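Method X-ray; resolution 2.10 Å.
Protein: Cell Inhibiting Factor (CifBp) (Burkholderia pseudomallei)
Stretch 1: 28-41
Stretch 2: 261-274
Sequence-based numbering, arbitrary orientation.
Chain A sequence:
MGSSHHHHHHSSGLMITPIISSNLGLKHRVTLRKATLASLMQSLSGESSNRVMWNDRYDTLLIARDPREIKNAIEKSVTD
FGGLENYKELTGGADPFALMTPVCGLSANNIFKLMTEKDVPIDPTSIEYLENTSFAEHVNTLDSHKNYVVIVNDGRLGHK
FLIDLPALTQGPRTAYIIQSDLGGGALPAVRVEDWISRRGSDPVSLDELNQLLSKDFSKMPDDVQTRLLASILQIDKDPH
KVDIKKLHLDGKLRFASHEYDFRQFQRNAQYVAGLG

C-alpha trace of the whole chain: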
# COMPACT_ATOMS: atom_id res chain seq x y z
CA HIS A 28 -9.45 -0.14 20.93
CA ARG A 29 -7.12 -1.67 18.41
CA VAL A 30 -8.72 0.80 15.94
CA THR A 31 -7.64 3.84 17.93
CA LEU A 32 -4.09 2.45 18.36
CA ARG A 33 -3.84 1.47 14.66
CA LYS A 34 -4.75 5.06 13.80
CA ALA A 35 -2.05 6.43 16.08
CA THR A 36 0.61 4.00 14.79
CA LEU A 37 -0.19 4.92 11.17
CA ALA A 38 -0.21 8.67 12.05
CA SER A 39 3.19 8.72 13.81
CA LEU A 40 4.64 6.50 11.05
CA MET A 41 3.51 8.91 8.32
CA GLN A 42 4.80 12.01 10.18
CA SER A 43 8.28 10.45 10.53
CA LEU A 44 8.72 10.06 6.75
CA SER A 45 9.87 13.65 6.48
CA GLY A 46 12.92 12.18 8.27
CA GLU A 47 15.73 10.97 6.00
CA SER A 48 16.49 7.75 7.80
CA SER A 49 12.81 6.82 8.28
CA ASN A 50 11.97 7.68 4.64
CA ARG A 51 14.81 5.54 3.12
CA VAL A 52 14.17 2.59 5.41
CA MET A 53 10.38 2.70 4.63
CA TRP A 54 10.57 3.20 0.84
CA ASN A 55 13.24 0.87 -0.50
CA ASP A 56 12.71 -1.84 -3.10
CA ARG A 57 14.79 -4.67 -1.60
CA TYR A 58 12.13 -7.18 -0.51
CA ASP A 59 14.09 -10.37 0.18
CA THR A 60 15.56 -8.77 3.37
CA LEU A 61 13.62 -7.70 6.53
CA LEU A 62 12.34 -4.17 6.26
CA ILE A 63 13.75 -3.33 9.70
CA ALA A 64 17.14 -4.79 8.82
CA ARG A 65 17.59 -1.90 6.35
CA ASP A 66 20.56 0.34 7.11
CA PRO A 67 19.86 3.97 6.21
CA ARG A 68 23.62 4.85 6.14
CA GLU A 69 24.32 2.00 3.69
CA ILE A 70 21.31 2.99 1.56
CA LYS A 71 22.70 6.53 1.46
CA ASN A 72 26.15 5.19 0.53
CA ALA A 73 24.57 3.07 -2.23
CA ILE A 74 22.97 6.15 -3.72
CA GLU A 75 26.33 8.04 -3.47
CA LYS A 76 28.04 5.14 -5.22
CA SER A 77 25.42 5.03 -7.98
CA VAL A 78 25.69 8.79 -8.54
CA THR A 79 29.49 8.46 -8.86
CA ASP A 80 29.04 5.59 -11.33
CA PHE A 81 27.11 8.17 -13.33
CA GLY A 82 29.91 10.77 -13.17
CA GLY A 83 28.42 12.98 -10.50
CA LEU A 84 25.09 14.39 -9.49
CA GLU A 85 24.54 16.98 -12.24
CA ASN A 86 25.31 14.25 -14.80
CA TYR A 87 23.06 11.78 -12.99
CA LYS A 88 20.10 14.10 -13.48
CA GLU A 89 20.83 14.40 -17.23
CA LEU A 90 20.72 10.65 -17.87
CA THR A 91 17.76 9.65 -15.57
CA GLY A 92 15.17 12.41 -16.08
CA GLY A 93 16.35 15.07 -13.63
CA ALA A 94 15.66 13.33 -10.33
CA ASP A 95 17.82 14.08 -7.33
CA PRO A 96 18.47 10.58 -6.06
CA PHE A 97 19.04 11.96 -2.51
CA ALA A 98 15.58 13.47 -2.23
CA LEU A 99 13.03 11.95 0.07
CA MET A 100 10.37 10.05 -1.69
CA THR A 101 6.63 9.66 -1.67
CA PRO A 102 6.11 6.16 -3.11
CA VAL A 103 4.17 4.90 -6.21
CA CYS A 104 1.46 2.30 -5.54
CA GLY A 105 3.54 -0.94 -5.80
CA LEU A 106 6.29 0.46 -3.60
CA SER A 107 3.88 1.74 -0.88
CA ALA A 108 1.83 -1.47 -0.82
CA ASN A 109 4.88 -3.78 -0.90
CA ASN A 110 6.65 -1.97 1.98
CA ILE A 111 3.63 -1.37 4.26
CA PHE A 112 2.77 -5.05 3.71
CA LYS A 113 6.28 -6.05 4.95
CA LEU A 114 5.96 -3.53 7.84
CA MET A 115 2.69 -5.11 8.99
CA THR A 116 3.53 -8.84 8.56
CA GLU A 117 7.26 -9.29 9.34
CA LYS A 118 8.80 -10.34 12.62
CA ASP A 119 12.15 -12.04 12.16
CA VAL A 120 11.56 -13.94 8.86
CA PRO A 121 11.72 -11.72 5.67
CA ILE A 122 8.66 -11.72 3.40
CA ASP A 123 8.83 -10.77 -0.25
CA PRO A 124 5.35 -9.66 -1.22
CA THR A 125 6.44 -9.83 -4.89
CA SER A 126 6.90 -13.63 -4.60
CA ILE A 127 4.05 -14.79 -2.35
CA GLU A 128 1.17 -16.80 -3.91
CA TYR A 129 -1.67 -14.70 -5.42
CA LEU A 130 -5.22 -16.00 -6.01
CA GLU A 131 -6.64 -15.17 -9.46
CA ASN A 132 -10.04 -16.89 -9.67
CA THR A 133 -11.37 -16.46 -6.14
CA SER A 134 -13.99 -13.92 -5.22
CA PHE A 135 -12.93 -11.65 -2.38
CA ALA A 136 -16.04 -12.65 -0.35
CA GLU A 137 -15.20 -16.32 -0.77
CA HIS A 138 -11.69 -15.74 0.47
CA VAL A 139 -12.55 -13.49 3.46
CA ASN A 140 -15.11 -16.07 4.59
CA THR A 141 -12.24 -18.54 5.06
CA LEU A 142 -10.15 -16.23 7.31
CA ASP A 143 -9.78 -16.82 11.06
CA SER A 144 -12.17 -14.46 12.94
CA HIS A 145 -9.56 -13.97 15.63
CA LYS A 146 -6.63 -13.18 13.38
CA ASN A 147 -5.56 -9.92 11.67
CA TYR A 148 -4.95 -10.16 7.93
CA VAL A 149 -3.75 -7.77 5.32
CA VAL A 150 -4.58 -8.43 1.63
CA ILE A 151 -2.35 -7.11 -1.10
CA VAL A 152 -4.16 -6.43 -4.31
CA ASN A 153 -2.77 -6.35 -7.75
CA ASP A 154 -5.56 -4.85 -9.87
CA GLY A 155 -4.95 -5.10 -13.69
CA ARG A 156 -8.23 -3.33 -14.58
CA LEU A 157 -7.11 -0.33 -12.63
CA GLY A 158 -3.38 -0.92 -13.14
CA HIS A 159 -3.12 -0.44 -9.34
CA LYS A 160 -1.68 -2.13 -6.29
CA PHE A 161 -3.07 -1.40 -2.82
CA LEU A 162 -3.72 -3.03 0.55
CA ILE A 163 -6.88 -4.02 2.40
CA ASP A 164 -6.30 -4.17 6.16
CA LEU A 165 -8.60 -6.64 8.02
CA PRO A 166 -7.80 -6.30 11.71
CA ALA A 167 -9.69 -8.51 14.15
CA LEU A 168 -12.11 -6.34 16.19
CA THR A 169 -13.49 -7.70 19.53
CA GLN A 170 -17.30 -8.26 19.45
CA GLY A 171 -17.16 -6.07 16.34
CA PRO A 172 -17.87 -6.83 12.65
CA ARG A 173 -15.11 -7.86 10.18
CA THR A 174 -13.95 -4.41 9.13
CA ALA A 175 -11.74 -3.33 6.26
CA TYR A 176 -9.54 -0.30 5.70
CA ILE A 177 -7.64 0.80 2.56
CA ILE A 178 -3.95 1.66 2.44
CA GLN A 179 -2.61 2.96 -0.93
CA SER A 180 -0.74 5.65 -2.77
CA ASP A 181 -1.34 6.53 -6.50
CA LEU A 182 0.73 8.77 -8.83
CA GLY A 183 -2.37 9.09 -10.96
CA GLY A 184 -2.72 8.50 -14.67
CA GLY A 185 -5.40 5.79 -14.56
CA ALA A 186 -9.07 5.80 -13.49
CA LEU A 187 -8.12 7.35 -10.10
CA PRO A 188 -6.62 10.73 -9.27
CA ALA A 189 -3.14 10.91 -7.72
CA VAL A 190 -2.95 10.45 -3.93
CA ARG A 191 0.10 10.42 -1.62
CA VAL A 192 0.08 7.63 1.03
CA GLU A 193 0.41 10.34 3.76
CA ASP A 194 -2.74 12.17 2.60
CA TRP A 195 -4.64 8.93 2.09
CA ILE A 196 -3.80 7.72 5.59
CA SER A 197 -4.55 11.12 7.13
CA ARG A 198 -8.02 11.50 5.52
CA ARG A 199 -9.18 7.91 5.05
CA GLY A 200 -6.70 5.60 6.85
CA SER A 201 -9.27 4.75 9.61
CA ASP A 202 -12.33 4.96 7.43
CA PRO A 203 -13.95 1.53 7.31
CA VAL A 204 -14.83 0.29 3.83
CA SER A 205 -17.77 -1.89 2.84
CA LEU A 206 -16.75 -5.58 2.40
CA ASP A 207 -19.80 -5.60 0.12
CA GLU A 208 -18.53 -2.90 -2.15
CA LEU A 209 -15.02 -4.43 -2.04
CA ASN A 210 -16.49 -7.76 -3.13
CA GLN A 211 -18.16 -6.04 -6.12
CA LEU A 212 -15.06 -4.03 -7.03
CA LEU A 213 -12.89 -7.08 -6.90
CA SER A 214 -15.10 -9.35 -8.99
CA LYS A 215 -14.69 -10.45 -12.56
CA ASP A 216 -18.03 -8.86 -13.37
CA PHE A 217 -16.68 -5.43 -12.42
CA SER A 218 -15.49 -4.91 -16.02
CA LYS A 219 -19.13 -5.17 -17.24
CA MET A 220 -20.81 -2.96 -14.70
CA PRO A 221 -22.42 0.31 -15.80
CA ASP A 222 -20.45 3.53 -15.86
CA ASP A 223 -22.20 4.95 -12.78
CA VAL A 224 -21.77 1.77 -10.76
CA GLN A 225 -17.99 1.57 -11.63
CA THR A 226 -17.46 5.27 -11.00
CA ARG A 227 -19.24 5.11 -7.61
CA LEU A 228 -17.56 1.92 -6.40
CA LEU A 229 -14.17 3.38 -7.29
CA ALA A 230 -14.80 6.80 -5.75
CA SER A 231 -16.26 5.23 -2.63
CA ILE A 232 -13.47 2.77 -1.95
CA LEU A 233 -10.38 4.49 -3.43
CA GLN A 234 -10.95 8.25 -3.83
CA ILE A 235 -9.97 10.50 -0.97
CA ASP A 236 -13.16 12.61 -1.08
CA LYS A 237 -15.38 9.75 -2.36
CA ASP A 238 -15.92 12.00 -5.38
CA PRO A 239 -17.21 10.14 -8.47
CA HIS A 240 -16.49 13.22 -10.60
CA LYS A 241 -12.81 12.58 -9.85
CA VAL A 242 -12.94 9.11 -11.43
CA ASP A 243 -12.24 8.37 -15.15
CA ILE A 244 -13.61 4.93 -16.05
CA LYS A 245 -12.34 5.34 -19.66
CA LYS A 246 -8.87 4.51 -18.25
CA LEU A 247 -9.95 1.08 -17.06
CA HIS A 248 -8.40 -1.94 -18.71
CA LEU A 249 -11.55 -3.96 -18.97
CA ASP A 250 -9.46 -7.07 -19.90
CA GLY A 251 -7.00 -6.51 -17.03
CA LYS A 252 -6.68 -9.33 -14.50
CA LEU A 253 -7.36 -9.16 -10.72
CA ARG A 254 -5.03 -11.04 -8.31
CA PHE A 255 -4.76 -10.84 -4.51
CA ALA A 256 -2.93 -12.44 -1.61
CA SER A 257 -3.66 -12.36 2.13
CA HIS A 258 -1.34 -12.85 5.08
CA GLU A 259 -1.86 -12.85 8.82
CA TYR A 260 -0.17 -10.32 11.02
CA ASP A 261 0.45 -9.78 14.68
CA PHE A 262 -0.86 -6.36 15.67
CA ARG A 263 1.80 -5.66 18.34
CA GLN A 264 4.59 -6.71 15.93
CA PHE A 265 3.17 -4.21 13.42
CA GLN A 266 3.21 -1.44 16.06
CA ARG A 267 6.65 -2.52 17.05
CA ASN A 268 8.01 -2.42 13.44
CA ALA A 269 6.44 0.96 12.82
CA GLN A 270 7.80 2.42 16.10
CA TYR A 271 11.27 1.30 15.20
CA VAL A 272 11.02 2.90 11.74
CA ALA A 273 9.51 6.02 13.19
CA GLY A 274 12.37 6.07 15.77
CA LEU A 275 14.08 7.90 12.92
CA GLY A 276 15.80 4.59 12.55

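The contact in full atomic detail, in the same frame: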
# COMPACT_ATOMS: atom_id res chain seq x y z
N HIS A 28 -9.70 -1.42 21.65
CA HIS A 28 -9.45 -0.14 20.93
C HIS A 28 -8.21 -0.29 20.08
O HIS A 28 -7.39 0.62 19.96
CB HIS A 28 -9.25 1.02 21.93
CG HIS A 28 -9.53 0.64 23.35
ND1 HIS A 28 -10.56 1.20 24.08
CD2 HIS A 28 -8.92 -0.25 24.17
CE1 HIS A 28 -10.56 0.67 25.29
NE2 HIS A 28 -9.59 -0.21 25.37
N ARG A 29 -8.07 -1.47 19.50
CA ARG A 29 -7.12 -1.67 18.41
C ARG A 29 -7.31 -0.61 17.31
O ARG A 29 -6.34 -0.19 16.70
CB ARG A 29 -7.28 -3.08 17.83
CG ARG A 29 -6.36 -3.38 16.64
CD ARG A 29 -6.14 -4.88 16.47
NE ARG A 29 -5.60 -5.46 17.71
CZ ARG A 29 -5.41 -6.76 17.91
NH1 ARG A 29 -5.76 -7.65 16.97
NH2 ARG A 29 -4.90 -7.19 19.06
N VAL A 30 -8.54 -0.17 17.05
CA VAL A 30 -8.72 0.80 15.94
C VAL A 30 -8.04 2.13 16.24
O VAL A 30 -7.36 2.71 15.39
CB VAL A 30 -10.18 1.02 15.56
CG1 VAL A 30 -10.27 2.17 14.52
CG2 VAL A 30 -10.80 -0.25 15.00
N THR A 31 -8.24 2.62 17.47
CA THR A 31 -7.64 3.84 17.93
C THR A 31 -6.10 3.74 17.91
O THR A 31 -5.42 4.67 17.51
CB THR A 31 -8.13 4.13 19.39
OG1 THR A 31 -9.56 4.31 19.35
CG2 THR A 31 -7.46 5.37 19.93
N LEU A 32 -5.56 2.61 18.35
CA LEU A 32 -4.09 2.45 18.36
C LEU A 32 -3.50 2.38 16.94
O LEU A 32 -2.46 2.95 16.65
CB LEU A 32 -3.72 1.16 19.10
CG LEU A 32 -4.00 1.14 20.62
CD1 LEU A 32 -3.80 -0.25 21.16
CD2 LEU A 32 -3.11 2.12 21.32
N ARG A 33 -4.17 1.61 16.09
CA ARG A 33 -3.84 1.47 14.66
C ARG A 33 -3.72 2.88 14.09
O ARG A 33 -2.69 3.26 13.48
CB ARG A 33 -4.99 0.68 13.97
CG ARG A 33 -4.77 0.37 12.51
CD ARG A 33 -5.95 -0.43 11.88
NE ARG A 33 -5.72 -0.48 10.44
CZ ARG A 33 -5.99 0.50 9.58
NH1 ARG A 33 -6.61 1.61 9.99
NH2 ARG A 33 -5.70 0.33 8.29
N LYS A 34 -4.73 3.68 14.34
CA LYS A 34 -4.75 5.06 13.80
C LYS A 34 -3.54 5.87 14.25
O LYS A 34 -2.87 6.54 13.44
CB LYS A 34 -6.09 5.72 14.16
CG LYS A 34 -6.16 7.22 13.86
CD LYS A 34 -7.59 7.66 14.12
CE LYS A 34 -7.71 9.15 14.35
NZ LYS A 34 -7.53 9.91 13.08
N ALA A 35 -3.24 5.80 15.55
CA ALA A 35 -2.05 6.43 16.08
C ALA A 35 -0.73 5.88 15.53
O ALA A 35 0.17 6.63 15.30
CB ALA A 35 -2.05 6.40 17.64
N THR A 36 -0.59 4.57 15.38
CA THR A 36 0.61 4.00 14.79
C THR A 36 0.80 4.56 13.35
O THR A 36 1.87 5.12 12.97
CB THR A 36 0.51 2.44 14.76
OG1 THR A 36 0.40 1.94 16.09
CG2 THR A 36 1.74 1.76 14.11
N LEU A 37 -0.25 4.43 12.55
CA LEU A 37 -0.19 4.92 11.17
C LEU A 37 0.15 6.41 11.18
O LEU A 37 1.01 6.81 10.43
CB LEU A 37 -1.47 4.61 10.40
CG LEU A 37 -1.69 3.12 10.08
CD1 LEU A 37 -3.15 2.85 9.63
CD2 LEU A 37 -0.69 2.53 9.07
N ALA A 38 -0.48 7.22 12.04
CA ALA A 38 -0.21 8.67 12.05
C ALA A 38 1.26 8.99 12.40
O ALA A 38 1.89 9.74 11.71
CB ALA A 38 -1.16 9.44 13.01
N SER A 39 1.80 8.40 13.46
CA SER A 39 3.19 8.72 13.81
C SER A 39 4.12 8.19 12.73
O SER A 39 5.06 8.89 12.36
CB SER A 39 3.59 8.20 15.20
OG SER A 39 3.46 6.78 15.28
N LEU A 40 3.86 7.00 12.21
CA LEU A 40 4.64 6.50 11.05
C LEU A 40 4.71 7.49 9.89
O LEU A 40 5.82 7.82 9.41
CB LEU A 40 4.16 5.13 10.56
CG LEU A 40 5.05 4.65 9.37
CD1 LEU A 40 6.42 4.08 9.83
CD2 LEU A 40 4.32 3.67 8.46
N MET A 41 3.54 7.95 9.42
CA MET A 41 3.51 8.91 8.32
C MET A 41 4.26 10.23 8.61
O MET A 41 4.91 10.78 7.72
CB MET A 41 2.10 9.20 7.80
CG MET A 41 1.37 7.96 7.30
SD MET A 41 2.01 7.38 5.75
CE MET A 41 2.76 5.82 6.12
N ASP A 261 0.54 -10.12 13.28
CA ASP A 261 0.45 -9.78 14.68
C ASP A 261 0.32 -8.27 14.85
O ASP A 261 1.24 -7.54 14.50
CB ASP A 261 1.73 -10.19 15.40
CG ASP A 261 1.62 -9.93 16.89
OD1 ASP A 261 1.12 -10.84 17.57
OD2 ASP A 261 2.00 -8.84 17.36
N PHE A 262 -0.75 -7.80 15.45
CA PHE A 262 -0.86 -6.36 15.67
C PHE A 262 0.26 -5.67 16.47
O PHE A 262 0.66 -4.54 16.15
CB PHE A 262 -2.23 -6.00 16.26
CG PHE A 262 -2.45 -4.54 16.37
CD1 PHE A 262 -2.75 -3.79 15.22
CD2 PHE A 262 -2.32 -3.90 17.62
CE1 PHE A 262 -2.92 -2.41 15.30
CE2 PHE A 262 -2.50 -2.52 17.73
CZ PHE A 262 -2.80 -1.77 16.58
N ARG A 263 0.71 -6.28 17.54
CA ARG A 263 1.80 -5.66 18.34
C ARG A 263 3.11 -5.65 17.58
O ARG A 263 3.90 -4.73 17.75
CB ARG A 263 2.03 -6.40 19.68
CG ARG A 263 0.89 -6.22 20.68
CD ARG A 263 1.35 -6.77 22.07
NE ARG A 263 0.26 -6.82 23.04
CZ ARG A 263 -0.29 -5.74 23.59
NH1 ARG A 263 -1.27 -5.87 24.46
NH2 ARG A 263 0.15 -4.52 23.27
N GLN A 264 3.34 -6.67 16.77
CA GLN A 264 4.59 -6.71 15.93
C GLN A 264 4.57 -5.57 14.94
O GLN A 264 5.60 -4.87 14.79
CB GLN A 264 4.74 -8.05 15.18
CG GLN A 264 6.16 -8.27 14.65
CD GLN A 264 7.23 -8.04 15.74
OE1 GLN A 264 7.15 -8.56 16.84
NE2 GLN A 264 8.21 -7.22 15.44
N PHE A 265 3.39 -5.37 14.31
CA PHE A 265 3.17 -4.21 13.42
C PHE A 265 3.54 -2.86 14.10
O PHE A 265 4.29 -2.03 13.55
CB PHE A 265 1.72 -4.18 12.89
CG PHE A 265 1.35 -2.89 12.14
CD1 PHE A 265 2.26 -2.24 11.31
CD2 PHE A 265 0.07 -2.36 12.24
CE1 PHE A 265 1.94 -1.06 10.66
CE2 PHE A 265 -0.28 -1.17 11.57
CZ PHE A 265 0.64 -0.52 10.77
N GLN A 266 2.96 -2.65 15.27
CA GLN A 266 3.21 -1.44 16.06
C GLN A 266 4.68 -1.35 16.35
O GLN A 266 5.28 -0.30 16.20
CB GLN A 266 2.47 -1.52 17.38
CG GLN A 266 0.98 -1.41 17.26
CD GLN A 266 0.37 -1.30 18.64
OE1 GLN A 266 0.34 -2.26 19.40
NE2 GLN A 266 -0.11 -0.13 18.98
N ARG A 267 5.25 -2.47 16.72
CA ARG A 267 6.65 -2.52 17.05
C ARG A 267 7.53 -2.18 15.82
O ARG A 267 8.43 -1.34 15.91
CB ARG A 267 7.00 -3.90 17.66
CG ARG A 267 8.29 -3.90 18.43
CD ARG A 267 8.47 -5.19 19.28
NE ARG A 267 9.58 -5.03 20.25
CZ ARG A 267 9.54 -4.36 21.41
NH1 ARG A 267 8.44 -3.74 21.86
NH2 ARG A 267 10.63 -4.29 22.15
N ASN A 268 7.25 -2.78 14.67
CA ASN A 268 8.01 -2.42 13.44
C ASN A 268 7.86 -0.96 13.11
O ASN A 268 8.86 -0.28 12.77
CB ASN A 268 7.59 -3.27 12.23
CG ASN A 268 7.89 -4.73 12.42
OD1 ASN A 268 8.79 -5.09 13.20
ND2 ASN A 268 7.14 -5.62 11.70
N ALA A 269 6.63 -0.44 13.23
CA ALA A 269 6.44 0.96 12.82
C ALA A 269 7.14 1.93 13.78
O ALA A 269 7.61 3.01 13.37
CB ALA A 269 4.97 1.33 12.66
N GLN A 270 7.18 1.55 15.07
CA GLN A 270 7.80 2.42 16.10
C GLN A 270 9.29 2.50 15.82
O GLN A 270 9.87 3.59 15.83
CB GLN A 270 7.55 1.89 17.54
N TYR A 271 9.88 1.36 15.56
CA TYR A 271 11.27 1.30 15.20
C TYR A 271 11.56 2.25 14.03
O TYR A 271 12.43 3.14 14.13
CB TYR A 271 11.68 -0.14 14.87
CG TYR A 271 13.06 -0.19 14.27
CD1 TYR A 271 14.19 -0.32 15.08
CD2 TYR A 271 13.25 -0.04 12.89
CE1 TYR A 271 15.46 -0.33 14.54
CE2 TYR A 271 14.50 -0.04 12.34
CZ TYR A 271 15.60 -0.18 13.16
OH TYR A 271 16.84 -0.20 12.59
N VAL A 272 10.80 2.11 12.93
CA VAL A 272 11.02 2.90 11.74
C VAL A 272 10.82 4.37 12.04
O VAL A 272 11.63 5.22 11.62
CB VAL A 272 10.12 2.45 10.52
CG1 VAL A 272 10.28 3.45 9.35
CG2 VAL A 272 10.48 1.02 10.08
N ALA A 273 9.75 4.67 12.77
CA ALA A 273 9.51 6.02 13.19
C ALA A 273 10.61 6.53 14.14
O ALA A 273 10.75 7.73 14.31
CB ALA A 273 8.10 6.19 13.83
N GLY A 274 11.37 5.64 14.76
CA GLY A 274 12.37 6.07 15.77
C GLY A 274 13.47 6.88 15.10
O GLY A 274 14.57 7.06 15.67

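The most distinctive feature of this contact is the aromatic ring of Phe 262, one face of which is covered by the side chain of Arg 29 (chi1 and chi2 t, chi3 m): CG of Arg 29 sits 3.7 Å from the ring centroid, only 8° off the ring normal, and Arg 29 NE is 3.5 Å from Phe 262 CG. The methylene thus makes a CH-pi contact over the ring centre, while the guanidinium has Phe 262 CG over one of its faces; NH1 of Arg 29 is hydrogen-bonded elsewhere in the structure. The two stretches come from near opposite ends of the chain, with touching residues at least 228 positions apart. Helix 29-41 and helix 262-273 run in nearly the same direction, their axes 23° apart and 9.1 Å at closest approach. They draw together toward their C-terminal ends: the CA atoms of Arg 29 and Phe 262 are 8.3 Å apart, those of Thr 36 and Gln 266 6.2 Å, and those of Leu 40 and Ala 273 5.3 Å. Small residues accompany the narrowing, since Ala 269 and Ala 273 both direct CB toward the first helix.

No hydrogen bond crosses between the stretches, so packing carries the contact, burying 590 Å² over both sides. Around the Phe 262 ring, Leu 32 CB approaches the edge at 4.0 Å from CZ, and the backbone Arg 33 N lies 3.7 Å from the same CZ; that amide already donates to Arg 29 O within its helix. One turn on, Thr 36 is central. Its OG1 donates to Leu 32 O at 3.1 Å, which uses its proton inside its own helix, while CG2 packs on Ala 269 CB at 3.6 Å and over one face of the Phe 265 ring, 4.2 Å from CZ. Leu 37 meets that ring at its edge, with CD2 3.7 Å from Phe 265 CZ. Gln 266 brings NE2 near both Leu 32 and Thr 36, 3.8 Å from Leu 32 CB and 3.6 Å from Thr 36 OG1.

Farther along, Leu 40 (chi1 t, chi2 p) brings CD1 within 3.9 Å of Val 272 CG1 and 4.2 Å of Ala 269 CB, an apolar cluster shielded from solvent. Ala 273 CB completes the row, 4.4 Å from Leu 40 CA and 4.3 Å from Ser 39 O. The second helix is capped at its start by Asp 261, whose OD2 accepts from Gln 264 N at 2.6 Å; at its other end, Gly 274 is the first residue to leave helical geometry.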